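Local atomic coordinates of rhodopsin (Rubrobacter xylanophilus, PDB entry 6KFQ), a protein that binds retinal as its chromophore and, as a heat-stable microbial rhodopsin, probably uses light to pump protons across the membrane. Residues Glu197-Leu200 and Phe201-Leu204; Ala3-Leu6 and Trp7-Phe10; Glu66-Trp69 and Ala70-Ile73; Ile180-Ile184 and Gly185-Phe189. One frame throughout, in Å; residues are numbered along the deposited sequence.

Contact 1: Glu197-Leu200 and Phe201-Leu204; sequences EVFL and FMVL. With MPG ([(Z)-octadec-9-enyl] (2R)-2,3-bis(oxidanyl)propanoate), chain Q.
The F199 ring, with V203 one turn further on, belongs to a lipid-binding pocket on helix 194-218, a transmembrane helix of the seven-helix rhodopsin fold. With CG anti to the backbone N (chi1 172°), the ring is carried along the helix towards V203. That valine brings CG2 over one face in a CH-pi contact, 3.9 Å from the centroid of the F199 ring and 21° off its normal. On the opposite face the chain of MPG (chain Q) passes with C16 over the ring centre, and its C17 lies 3.8 Å from F199 CZ. With an alanine here, the V203 methyl and the lipid chain would probably lose the flat surface between them, opening a gap between helix and lipid. Outside the turn, W5 of helix 2-23 meets the same ring edge-to-face.

Elsewhere on the turn E197 and F201 run side by side, while E197 OE2 is hydrogen-bonded to T186. Backbone bonds from i to i+4 join the pairs E197-F201 and F199-V203, and the next in the series runs from L204 N to L200 O at 3.0 Å. The carboxylate of E197 meets F201 at the ring's edge, near its plane, with OE1 3.4 Å from F201 CE2.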
# COMPACT_ATOMS: atom_id res chain seq x y z
N GLU A 197 -2.59 -8.78 15.60
CA GLU A 197 -2.17 -7.62 14.82
C GLU A 197 -1.46 -8.04 13.53
O GLU A 197 -1.72 -7.49 12.45
CB GLU A 197 -1.27 -6.73 15.66
CG GLU A 197 -0.66 -5.58 14.88
CD GLU A 197 0.44 -4.86 15.65
OE1 GLU A 197 1.15 -4.07 15.01
OE2 GLU A 197 0.59 -5.11 16.86
N VAL A 198 -0.52 -8.98 13.64
CA VAL A 198 0.24 -9.39 12.47
C VAL A 198 -0.67 -10.06 11.45
O VAL A 198 -0.55 -9.83 10.24
CB VAL A 198 1.42 -10.28 12.89
CG1 VAL A 198 2.06 -10.95 11.69
CG2 VAL A 198 2.46 -9.44 13.64
N PHE A 199 -1.58 -10.91 11.92
CA PHE A 199 -2.57 -11.52 11.03
C PHE A 199 -3.36 -10.45 10.28
O PHE A 199 -3.54 -10.54 9.06
CB PHE A 199 -3.52 -12.40 11.85
CG PHE A 199 -4.70 -12.92 11.06
CD1 PHE A 199 -4.53 -13.95 10.15
CD2 PHE A 199 -5.96 -12.36 11.21
CE1 PHE A 199 -5.60 -14.42 9.41
CE2 PHE A 199 -7.04 -12.83 10.48
CZ PHE A 199 -6.85 -13.88 9.57
N LEU A 200 -3.85 -9.44 11.00
CA LEU A 200 -4.69 -8.44 10.36
C LEU A 200 -3.93 -7.69 9.28
O LEU A 200 -4.44 -7.51 8.16
CB LEU A 200 -5.24 -7.47 11.42
CG LEU A 200 -6.27 -8.15 12.32
CD1 LEU A 200 -6.66 -7.25 13.48
CD2 LEU A 200 -7.50 -8.57 11.51
N PHE A 201 -2.71 -7.23 9.59
CA PHE A 201 -1.92 -6.55 8.57
C PHE A 201 -1.62 -7.48 7.39
O PHE A 201 -1.55 -7.03 6.25
CB PHE A 201 -0.59 -6.03 9.15
CG PHE A 201 -0.71 -4.75 9.93
CD1 PHE A 201 -1.46 -3.67 9.46
CD2 PHE A 201 -0.04 -4.61 11.13
CE1 PHE A 201 -1.54 -2.49 10.18
CE2 PHE A 201 -0.12 -3.43 11.87
CZ PHE A 201 -0.88 -2.37 11.40
N MET A 202 -1.45 -8.78 7.66
CA MET A 202 -1.18 -9.72 6.57
C MET A 202 -2.37 -9.81 5.63
O MET A 202 -2.20 -9.79 4.40
CB MET A 202 -0.82 -11.10 7.13
CG MET A 202 -0.60 -12.17 6.05
SD MET A 202 -2.13 -13.02 5.61
CE MET A 202 -2.49 -13.90 7.12
N VAL A 203 -3.59 -9.89 6.17
CA VAL A 203 -4.77 -9.96 5.31
C VAL A 203 -4.91 -8.67 4.52
O VAL A 203 -5.12 -8.69 3.30
CB VAL A 203 -6.04 -10.25 6.14
CG1 VAL A 203 -7.27 -10.19 5.25
CG2 VAL A 203 -5.94 -11.60 6.83
N LEU A 204 -4.80 -7.52 5.21
CA LEU A 204 -4.85 -6.24 4.52
C LEU A 204 -3.79 -6.15 3.44
O LEU A 204 -4.07 -5.73 2.31
CB LEU A 204 -4.68 -5.10 5.54
CG LEU A 204 -5.85 -4.95 6.51
CD1 LEU A 204 -5.51 -3.92 7.61
CD2 LEU A 204 -7.09 -4.52 5.74
C7 MPG Q . 0.17 -17.39 20.27
C8 MPG Q . -1.17 -16.71 20.25
C9 MPG Q . -2.10 -17.22 19.20
C10 MPG Q . -2.69 -16.48 18.28
C11 MPG Q . -3.70 -16.93 17.27
C12 MPG Q . -4.15 -15.84 16.35
C13 MPG Q . -5.25 -16.24 15.38
C14 MPG Q . -5.69 -15.14 14.44
C15 MPG Q . -6.85 -15.51 13.54
C16 MPG Q . -6.56 -16.61 12.55
C17 MPG Q . -7.72 -16.94 11.64
C18 MPG Q . -7.38 -17.91 10.53

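Contact 2: Ala3-Leu6 and Trp7-Phe10; sequences ALWL and WIGF. With MPG ([(Z)-octadec-9-enyl] (2R)-2,3-bis(oxidanyl)propanoate), chain Q.
On the N-terminal helix 2-23 of the seven-helix rhodopsin fold, I8 packs against L4 and W5, one turn earlier; W5 also meets lipid, and both W5 and I8 touch helix 194-218. With CG1 anti to the carbonyl carbon (chi1 -71°) and the rest of its chain extended, I8 reaches back along the helix, and its terminal CD1 does the touching. That methyl lies 3.7 Å from L4 CD1, where the two aliphatic chains cross at a slant. It is also 3.8 Å from W5 CE3, beside the benzo part of the indole, which runs alongside I8 and points the same way.

L4 contributes a second contact to the tryptophan, its CG standing over a face of the indole near the rim. The far end of the W5 ring is given to lipid, with CH2 3.5 Å from C16 of MPG (chain Q). S195 takes the hydrogen bond of W5 NE1, so the indole is held by the NE1 bond and by apolar neighbours, and V198 and M202 of helix 194-218 pack on it as well.

W7 leaves the helix in another direction, towards L50 and A53 of helix 32-53. Its backbone N donates to A3 O at 3.0 Å in the regular helical pattern, and the indole lies close to the same carbonyl, with W7 CD1 3.3 Å from A3 O.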
# COMPACT_ATOMS: atom_id res chain seq x y z
N ALA A 3 4.70 -15.91 13.62
CA ALA A 3 5.54 -16.48 12.57
C ALA A 3 4.70 -17.08 11.45
O ALA A 3 5.06 -16.96 10.27
CB ALA A 3 6.46 -17.55 13.16
N LEU A 4 3.59 -17.73 11.79
CA LEU A 4 2.74 -18.32 10.77
C LEU A 4 2.24 -17.25 9.80
O LEU A 4 2.34 -17.41 8.58
CB LEU A 4 1.56 -19.05 11.41
CG LEU A 4 0.48 -19.47 10.40
CD1 LEU A 4 1.06 -20.33 9.26
CD2 LEU A 4 -0.61 -20.20 11.13
N TRP A 5 1.69 -16.15 10.33
CA TRP A 5 1.15 -15.13 9.45
C TRP A 5 2.23 -14.46 8.62
O TRP A 5 1.97 -14.04 7.48
CB TRP A 5 0.38 -14.09 10.27
CG TRP A 5 -0.49 -14.71 11.33
CD1 TRP A 5 -0.50 -14.40 12.67
CD2 TRP A 5 -1.45 -15.75 11.15
NE1 TRP A 5 -1.42 -15.18 13.32
CE2 TRP A 5 -2.02 -16.02 12.42
CE3 TRP A 5 -1.89 -16.49 10.05
CZ2 TRP A 5 -2.99 -16.99 12.61
CZ3 TRP A 5 -2.87 -17.45 10.24
CH2 TRP A 5 -3.40 -17.70 11.51
N LEU A 6 3.45 -14.35 9.15
CA LEU A 6 4.53 -13.76 8.36
C LEU A 6 4.94 -14.67 7.21
O LEU A 6 5.29 -14.19 6.12
CB LEU A 6 5.72 -13.45 9.27
CG LEU A 6 5.44 -12.40 10.35
CD1 LEU A 6 6.58 -12.36 11.37
CD2 LEU A 6 5.22 -11.01 9.73
N TRP A 7 4.92 -15.98 7.42
CA TRP A 7 5.27 -16.89 6.33
C TRP A 7 4.19 -16.92 5.26
O TRP A 7 4.49 -16.97 4.06
CB TRP A 7 5.53 -18.30 6.87
CG TRP A 7 6.91 -18.48 7.40
CD1 TRP A 7 7.27 -18.75 8.69
CD2 TRP A 7 8.13 -18.41 6.64
NE1 TRP A 7 8.63 -18.85 8.78
CE2 TRP A 7 9.19 -18.65 7.55
CE3 TRP A 7 8.43 -18.16 5.30
CZ2 TRP A 7 10.52 -18.65 7.15
CZ3 TRP A 7 9.76 -18.17 4.91
CH2 TRP A 7 10.79 -18.42 5.83
N ILE A 8 2.92 -16.89 5.68
CA ILE A 8 1.83 -16.78 4.71
C ILE A 8 1.95 -15.48 3.93
O ILE A 8 1.77 -15.46 2.71
CB ILE A 8 0.48 -16.89 5.43
CG1 ILE A 8 0.23 -18.31 5.93
CG2 ILE A 8 -0.66 -16.42 4.50
CD1 ILE A 8 -0.95 -18.37 6.90
N GLY A 9 2.24 -14.38 4.62
CA GLY A 9 2.45 -13.12 3.92
C GLY A 9 3.54 -13.22 2.88
O GLY A 9 3.38 -12.77 1.74
N PHE A 10 4.66 -13.84 3.24
CA PHE A 10 5.75 -14.02 2.29
C PHE A 10 5.30 -14.80 1.07
O PHE A 10 5.47 -14.35 -0.07
CB PHE A 10 6.92 -14.75 2.96
CG PHE A 10 7.98 -15.18 1.98
CD1 PHE A 10 8.71 -14.24 1.28
CD2 PHE A 10 8.22 -16.52 1.75
CE1 PHE A 10 9.68 -14.63 0.37
CE2 PHE A 10 9.19 -16.93 0.84
CZ PHE A 10 9.92 -15.98 0.15
C7 MPG Q . 0.17 -17.39 20.27
C8 MPG Q . -1.17 -16.71 20.25
C9 MPG Q . -2.10 -17.22 19.20
C10 MPG Q . -2.69 -16.48 18.28
C11 MPG Q . -3.70 -16.93 17.27
C12 MPG Q . -4.15 -15.84 16.35
C13 MPG Q . -5.25 -16.24 15.38
C14 MPG Q . -5.69 -15.14 14.44
C15 MPG Q . -6.85 -15.51 13.54
C16 MPG Q . -6.56 -16.61 12.55
C17 MPG Q . -7.72 -16.94 11.64
C18 MPG Q . -7.38 -17.91 10.53

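Contact 3: Glu66-Trp69 and Ala70-Ile73; sequences EFYW and ARYI
F67 sets its CG anti to the backbone N (chi1 179°), while Y72 has CG anti to the carbonyl carbon (chi1 -61°), and these two torsions bring their rings together across the junction of strand 66-67 and helix 70-90. The junction includes an inverse gamma turn centred on Y68, on the way into a transmembrane helix of the seven-helix rhodopsin fold. The two rings meet obliquely, their planes 41° apart and their centroids 5.5 Å from each other, with F67 CZ 3.6 Å from Y72 CE1. Y72 OH is hydrogen-bonded beyond the junction to E187, so the tyrosine is fixed at its polar end as well as along its ring. Retinal lies near the same side chain.

Near the start of the helix, Y72 N donates to W69 O at 3.0 Å. The donor stands above the carbonyl plane and not on a lone pair, and the same oxygen lies in the plane of the Y72 ring at its edge.

R71 has its CB 3.4 Å from Y68 O, and further out its chain bends at chi3 to bring the guanidinium end to a water. The water links the two residues: it accepts from R71 NE at 2.9 Å, in the guanidinium plane, and can donate to Y68 O at 3.1 Å, although it has other acceptors in reach. Y68 itself sends its hydroxyl to E2 of helix 2-23. W69, for its part, lays one indole face near A70 CB, and I73 comes to the indole edge, its CG1 4.1 Å from W69 CE3.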
# COMPACT_ATOMS: atom_id res chain seq x y z
N GLU A 66 7.55 -5.62 21.38
CA GLU A 66 8.17 -6.07 20.14
C GLU A 66 7.60 -5.25 18.99
O GLU A 66 6.38 -5.18 18.80
CB GLU A 66 7.93 -7.56 19.91
CG GLU A 66 8.76 -8.11 18.75
CD GLU A 66 8.54 -9.59 18.49
OE1 GLU A 66 7.77 -10.22 19.24
OE2 GLU A 66 9.14 -10.11 17.53
N PHE A 67 8.49 -4.61 18.24
CA PHE A 67 8.09 -3.65 17.22
C PHE A 67 8.60 -4.14 15.87
O PHE A 67 9.82 -4.18 15.64
CB PHE A 67 8.63 -2.25 17.54
CG PHE A 67 8.28 -1.21 16.51
CD1 PHE A 67 6.96 -1.01 16.13
CD2 PHE A 67 9.27 -0.43 15.93
CE1 PHE A 67 6.63 -0.05 15.18
CE2 PHE A 67 8.95 0.53 14.99
CZ PHE A 67 7.63 0.72 14.61
N TYR A 68 7.68 -4.51 14.98
CA TYR A 68 8.00 -4.92 13.61
C TYR A 68 8.14 -3.69 12.74
O TYR A 68 7.19 -3.23 12.09
CB TYR A 68 6.93 -5.86 13.06
CG TYR A 68 7.08 -7.28 13.55
CD1 TYR A 68 7.88 -8.18 12.87
CD2 TYR A 68 6.45 -7.71 14.71
CE1 TYR A 68 8.04 -9.48 13.31
CE2 TYR A 68 6.60 -9.00 15.16
CZ TYR A 68 7.39 -9.88 14.46
OH TYR A 68 7.54 -11.18 14.91
N TRP A 69 9.36 -3.13 12.69
CA TRP A 69 9.60 -1.91 11.93
C TRP A 69 9.80 -2.16 10.44
O TRP A 69 9.60 -1.24 9.65
CB TRP A 69 10.81 -1.17 12.50
CG TRP A 69 12.01 -2.05 12.65
CD1 TRP A 69 12.39 -2.71 13.77
CD2 TRP A 69 12.97 -2.36 11.64
NE1 TRP A 69 13.54 -3.43 13.52
CE2 TRP A 69 13.92 -3.23 12.22
CE3 TRP A 69 13.14 -1.99 10.30
CZ2 TRP A 69 15.01 -3.73 11.52
CZ3 TRP A 69 14.22 -2.49 9.60
CH2 TRP A 69 15.14 -3.35 10.21
N ALA A 70 10.21 -3.38 10.04
CA ALA A 70 10.43 -3.65 8.62
C ALA A 70 9.16 -3.43 7.82
O ALA A 70 9.22 -3.08 6.63
CB ALA A 70 10.94 -5.08 8.42
N ARG A 71 8.01 -3.66 8.45
CA ARG A 71 6.69 -3.34 7.92
C ARG A 71 6.65 -1.96 7.27
O ARG A 71 6.15 -1.79 6.14
CB ARG A 71 5.71 -3.43 9.09
CG ARG A 71 4.29 -3.23 8.76
CD ARG A 71 3.39 -3.44 9.98
NE ARG A 71 3.60 -4.68 10.72
CZ ARG A 71 3.32 -5.91 10.28
NH1 ARG A 71 2.85 -6.11 9.05
NH2 ARG A 71 3.54 -6.95 11.07
N TYR A 72 7.18 -0.96 7.96
CA TYR A 72 7.09 0.41 7.48
C TYR A 72 8.05 0.70 6.34
O TYR A 72 7.80 1.62 5.55
CB TYR A 72 7.35 1.37 8.65
CG TYR A 72 6.35 1.24 9.79
CD1 TYR A 72 6.48 0.22 10.74
CD2 TYR A 72 5.29 2.13 9.91
CE1 TYR A 72 5.57 0.10 11.77
CE2 TYR A 72 4.38 2.02 10.95
CZ TYR A 72 4.52 0.99 11.87
OH TYR A 72 3.62 0.88 12.91
N ILE A 73 9.14 -0.06 6.23
CA ILE A 73 10.06 0.13 5.12
C ILE A 73 9.42 -0.36 3.83
O ILE A 73 9.54 0.27 2.77
CB ILE A 73 11.40 -0.58 5.40
CG1 ILE A 73 11.89 -0.26 6.82
CG2 ILE A 73 12.43 -0.19 4.35
CD1 ILE A 73 12.11 1.21 7.07
O HOH W 1 4.29 -3.23 13.09

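Contact 4: Ile180-Ile184 and Gly185-Phe189; sequences IVWLI and GTEGF. With RET (retinal), chain R; MPG ([(Z)-octadec-9-enyl] (2R)-2,3-bis(oxidanyl)propanoate), chain P; MPG ([(Z)-octadec-9-enyl] (2R)-2,3-bis(oxidanyl)propanoate), chain D.
The indole of W182 is sandwiched between the E187 side chain and the ring of retinal, so that a loop residue and the chromophore press on opposite faces of one helix residue. E187 lays CB over the five-membered ring, 3.6 Å from its centroid and 20° off the normal, a CH-pi contact in which the two side chains cross at about a right angle. Retinal C2 is 3.6 Å from W182 CD1 on the other face. With CG anti to the backbone N (chi1 -164°), the indole is set between the two, and NE1 has a weak hydrogen bond to Y72 OH. Were this residue an alanine, the retinal ring and the E187 CB would probably each lose the surface they pack on, with a gap between them.

Two backbone bonds finish the helix. G185 N donates to V181 O at 2.8 Å and weakly to W182 O. F189 N then returns to L183 O at 2.8 Å, nearly straight at 175°. This brings F189 alongside L183, CE2 lying 4.1 Å from L183 CD2. Two lipids touch the phenyl ring: MPG (chain D) over one face, its C11 3.7 Å from F189 CZ, and MPG (chain P) obliquely, its C8 3.8 Å from F189 CD2. The whole is a helix end running into a type I beta turn that begins and ends on glycine, G185 to G188, with W182 contributing to the retinal pocket of a microbial rhodopsin.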
# COMPACT_ATOMS: atom_id res chain seq x y z
N ILE A 180 -6.63 1.59 12.19
CA ILE A 180 -7.46 0.89 13.17
C ILE A 180 -6.69 -0.30 13.74
O ILE A 180 -6.65 -0.51 14.96
CB ILE A 180 -8.79 0.45 12.53
CG1 ILE A 180 -9.57 1.67 12.06
CG2 ILE A 180 -9.60 -0.42 13.51
CD1 ILE A 180 -10.88 1.35 11.39
N VAL A 181 -6.07 -1.10 12.86
CA VAL A 181 -5.26 -2.22 13.34
C VAL A 181 -4.14 -1.71 14.24
O VAL A 181 -3.89 -2.26 15.32
CB VAL A 181 -4.70 -3.02 12.15
CG1 VAL A 181 -3.73 -4.07 12.67
CG2 VAL A 181 -5.84 -3.68 11.37
N TRP A 182 -3.45 -0.66 13.80
CA TRP A 182 -2.41 -0.03 14.61
C TRP A 182 -2.95 0.31 15.99
O TRP A 182 -2.31 0.03 17.01
CB TRP A 182 -1.93 1.23 13.89
CG TRP A 182 -0.63 1.82 14.35
CD1 TRP A 182 0.59 1.65 13.77
CD2 TRP A 182 -0.43 2.75 15.43
NE1 TRP A 182 1.54 2.39 14.44
CE2 TRP A 182 0.94 3.07 15.46
CE3 TRP A 182 -1.28 3.31 16.39
CZ2 TRP A 182 1.49 3.95 16.41
CZ3 TRP A 182 -0.74 4.20 17.34
CH2 TRP A 182 0.64 4.50 17.34
N LEU A 183 -4.15 0.88 16.04
CA LEU A 183 -4.69 1.35 17.32
C LEU A 183 -5.08 0.21 18.24
O LEU A 183 -4.96 0.34 19.47
CB LEU A 183 -5.89 2.27 17.09
CG LEU A 183 -5.60 3.71 16.70
CD1 LEU A 183 -6.91 4.41 16.40
CD2 LEU A 183 -4.85 4.46 17.81
N ILE A 184 -5.56 -0.91 17.70
CA ILE A 184 -5.92 -2.02 18.57
C ILE A 184 -4.72 -2.91 18.88
O ILE A 184 -4.75 -3.65 19.88
CB ILE A 184 -7.08 -2.86 18.00
CG1 ILE A 184 -6.67 -3.55 16.70
CG2 ILE A 184 -8.31 -1.97 17.79
CD1 ILE A 184 -7.76 -4.41 16.13
N GLY A 185 -3.67 -2.84 18.07
CA GLY A 185 -2.51 -3.70 18.24
C GLY A 185 -1.55 -3.17 19.28
O GLY A 185 -1.87 -2.29 20.09
N THR A 186 -0.33 -3.70 19.24
CA THR A 186 0.66 -3.42 20.28
C THR A 186 1.18 -1.99 20.21
O THR A 186 1.61 -1.44 21.23
CB THR A 186 1.81 -4.42 20.17
OG1 THR A 186 2.45 -4.28 18.90
CG2 THR A 186 1.28 -5.85 20.29
N GLU A 187 1.18 -1.38 19.02
CA GLU A 187 1.62 0.00 18.90
C GLU A 187 0.64 0.96 19.56
O GLU A 187 1.03 2.05 19.98
CB GLU A 187 1.80 0.39 17.43
CG GLU A 187 3.09 -0.08 16.79
CD GLU A 187 2.87 -1.27 15.87
OE1 GLU A 187 2.91 -1.11 14.63
OE2 GLU A 187 2.65 -2.38 16.39
N GLY A 188 -0.64 0.57 19.65
CA GLY A 188 -1.65 1.41 20.25
C GLY A 188 -2.09 0.94 21.62
O GLY A 188 -1.31 0.95 22.57
N PHE A 189 -3.35 0.51 21.72
CA PHE A 189 -3.95 0.19 23.01
C PHE A 189 -3.66 -1.23 23.47
O PHE A 189 -3.84 -1.53 24.66
CB PHE A 189 -5.46 0.40 22.95
CG PHE A 189 -5.87 1.85 22.88
CD1 PHE A 189 -6.11 2.56 24.05
CD2 PHE A 189 -6.02 2.50 21.67
CE1 PHE A 189 -6.48 3.89 24.00
CE2 PHE A 189 -6.39 3.83 21.61
CZ PHE A 189 -6.62 4.53 22.79
C1 RET R . -0.32 4.01 10.19
C2 RET R . -0.25 4.49 11.65
C3 RET R . -0.43 5.98 11.84
C4 RET R . -1.72 6.46 11.22
C5 RET R . -2.02 5.86 9.87
C6 RET R . -1.34 4.82 9.36
C7 RET R . -1.69 4.30 8.05
C8 RET R . -1.09 3.36 7.27
C9 RET R . -1.47 2.85 5.98
C10 RET R . -0.82 1.78 5.48
C11 RET R . -1.04 1.12 4.23
C12 RET R . -0.28 0.08 3.87
C13 RET R . -0.36 -0.67 2.64
C14 RET R . 0.58 -1.62 2.40
C15 RET R . 0.71 -2.45 1.24
C16 RET R . 1.09 4.15 9.60
C17 RET R . -0.68 2.52 10.27
C18 RET R . -3.03 6.67 9.09
C19 RET R . -2.60 3.52 5.24
C20 RET R . -1.46 -0.33 1.67
C5 MPG P . -10.00 2.37 17.14
C6 MPG P . -10.35 1.90 18.53
C7 MPG P . -9.14 1.70 19.45
C8 MPG P . -9.50 1.19 20.81
C2 MPG D . -2.17 5.74 21.16
C3 MPG D . -2.46 7.04 20.44
C4 MPG D . -3.93 7.32 20.26
C5 MPG D . -4.23 8.60 19.52
C6 MPG D . -5.67 9.07 19.60
C7 MPG D . -6.70 8.13 19.00
C8 MPG D . -7.61 7.49 20.01
C9 MPG D . -8.76 6.77 19.37
C10 MPG D . -9.68 6.05 19.96
C11 MPG D . -9.86 5.76 21.41
C12 MPG D . -11.26 6.00 21.88
C13 MPG D . -11.56 5.60 23.32
C14 MPG D . -11.91 4.14 23.53
C15 MPG D . -10.74 3.19 23.49

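In the fold
Contacts 1 and 3 are largely buried, whereas contacts 2 and 4 each have one side in the protein and another at its surface. Contacts 1 and 2 are ordinary helical turns on two different helices; they touch through V198 and L6, share the lipid of chain Q, and are mainly apolar. Contacts 3 and 4 lie where helices begin and end, and their chemistry is more polar, with arginine, tyrosine and glutamate side chains and a bound water. Contact 4 also meets contact 1 through acidic groups, the carboxylates of E187 and E197 lying close together, while F201 and V198 pack on R71 of contact 3. Contacts 2 and 4 do not touch, their nearest atoms being about 11 Å apart.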